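Local structure of Serine/threonine-protein kinase PknI (Mycobacterium tuberculosis, 5XLM) at residues Gln91-Thr94 and Pro95-Pro99. The protein slows mycobacterial growth within the infected host as a membrane-anchored serine/threonine kinase, of which this chain is the extracellular sensor domain. Sequence-based numbering, arbitrary orientation.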
loop_
_atom_site.group_PDB
_atom_site.type_symbol
_atom_site.label_atom_id
_atom_site.label_comp_id
_atom_site.label_asym_id
_atom_site.label_seq_id
_atom_site.Cartn_x
_atom_site.Cartn_y
_atom_site.Cartn_z
ATOM N N GLN A 91 -13.452 10.230 -7.322
ATOM C CA GLN A 91 -13.884 9.185 -8.238
ATOM C C GLN A 91 -12.859 8.058 -8.252
ATOM O O GLN A 91 -11.655 8.298 -8.109
ATOM C CB GLN A 91 -14.071 9.747 -9.654
ATOM C CG GLN A 91 -14.514 8.724 -10.688
ATOM C CD GLN A 91 -14.647 9.322 -12.076
ATOM O OE1 GLN A 91 -14.292 10.480 -12.301
ATOM N NE2 GLN A 91 -15.162 8.536 -13.014
ATOM N N ALA A 92 -13.343 6.829 -8.411
ATOM C CA ALA A 92 -12.448 5.694 -8.544
ATOM C C ALA A 92 -11.648 5.798 -9.840
ATOM O O ALA A 92 -12.025 6.496 -10.785
ATOM C CB ALA A 92 -13.232 4.383 -8.509
ATOM N N LYS A 93 -10.524 5.088 -9.871
ATOM C CA LYS A 93 -9.638 5.137 -11.026
ATOM C C LYS A 93 -10.315 4.534 -12.251
ATOM O O LYS A 93 -11.022 3.527 -12.161
ATOM C CB LYS A 93 -8.339 4.391 -10.719
ATOM C CG LYS A 93 -7.263 4.519 -11.789
ATOM C CD LYS A 93 -6.586 5.879 -11.751
ATOM C CE LYS A 93 -5.440 5.940 -12.745
ATOM N NZ LYS A 93 -4.728 7.246 -12.700
ATOM N N THR A 94 -10.097 5.164 -13.404
ATOM C CA THR A 94 -10.616 4.682 -14.679
ATOM C C THR A 94 -9.442 4.354 -15.591
ATOM O O THR A 94 -8.622 5.244 -15.874
ATOM C CB THR A 94 -11.530 5.721 -15.334
ATOM O OG1 THR A 94 -10.786 6.915 -15.606
ATOM C CG2 THR A 94 -12.699 6.059 -14.419
ATOM N N PRO A 95 -9.302 3.109 -16.079
ATOM C CA PRO A 95 -10.197 1.963 -15.878
ATOM C C PRO A 95 -10.167 1.416 -14.449
ATOM O O PRO A 95 -9.247 1.749 -13.702
ATOM C CB PRO A 95 -9.652 0.925 -16.865
ATOM C CG PRO A 95 -8.210 1.253 -16.979
ATOM C CD PRO A 95 -8.135 2.752 -16.906
ATOM N N PRO A 96 -11.164 0.608 -14.080
ATOM C CA PRO A 96 -11.189 0.052 -12.722
ATOM C C PRO A 96 -9.929 -0.742 -12.413
ATOM O O PRO A 96 -9.419 -1.492 -13.249
ATOM C CB PRO A 96 -12.430 -0.848 -12.731
ATOM C CG PRO A 96 -13.308 -0.253 -13.771
ATOM C CD PRO A 96 -12.384 0.272 -14.833
ATOM N N VAL A 97 -9.428 -0.562 -11.194
ATOM C CA VAL A 97 -8.268 -1.282 -10.688
ATOM C C VAL A 97 -8.725 -2.145 -9.522
ATOM O O VAL A 97 -9.490 -1.689 -8.665
ATOM C CB VAL A 97 -7.145 -0.315 -10.254
ATOM C CG1 VAL A 97 -5.960 -1.087 -9.689
ATOM C CG2 VAL A 97 -6.713 0.553 -11.425
ATOM N N ARG A 98 -8.263 -3.391 -9.497
ATOM C CA ARG A 98 -8.671 -4.306 -8.443
ATOM C C ARG A 98 -8.200 -3.791 -7.083
ATOM O O ARG A 98 -7.079 -3.283 -6.963
ATOM C CB ARG A 98 -8.118 -5.711 -8.701
ATOM C CG ARG A 98 -6.663 -5.770 -9.173
ATOM C CD ARG A 98 -5.679 -5.907 -8.014
ATOM N NE ARG A 98 -4.363 -6.358 -8.462
ATOM C CZ ARG A 98 -3.291 -6.438 -7.679
ATOM N NH1 ARG A 98 -3.371 -6.090 -6.402
ATOM N NH2 ARG A 98 -2.136 -6.863 -8.174
ATOM N N PRO A 99 -9.031 -3.888 -6.050
ATOM C CA PRO A 99 -8.599 -3.460 -4.717
ATOM C C PRO A 99 -7.614 -4.447 -4.112
ATOM O O PRO A 99 -7.709 -5.659 -4.314
ATOM C CB PRO A 99 -9.907 -3.422 -3.921
ATOM C CG PRO A 99 -10.763 -4.458 -4.586
ATOM C CD PRO A 99 -10.420 -4.383 -6.054
#
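Lys93 lays the aliphatic start of its side chain alongside Val97, CG meeting Val97 CG2 at 4.0 Å, the two side chains pointing the same way. CG stands anti to the backbone N (chi1 -173°) and the chain bends at chi2 (76°), after which it runs extended to NZ, which leaves Val97 behind and forms a salt bridge with Asp86. The same CG also lies 3.9 Å from Pro95 O. Lys93-Pro96 form a type VIb beta turn with cis Pro95 at its third position, the cis peptide bond bringing Thr94 CA and Pro95 CA to 3.0 Å. The turn brings Pro96 CA to Lys93 O at 3.5 Å, a CH···O contact (137° at the hydrogen). Lys93 O and Pro95 O come within 2.9 Å side-on, with no proton to share, a contact that is probably mildly repulsive. The turn lies at the surface, in the loop between strands 77-83 and 100-105 of the antiparallel sheet; a backbone hydrogen bond between Lys93 and Met83 ties it to the first of these. Pro96 has no N-H to give to Lys93 O, so the turn lacks a hydrogen bond between its ends, and its shape probably rests on the cis bond, the CH···O contact and the Lys93-Val97 contact.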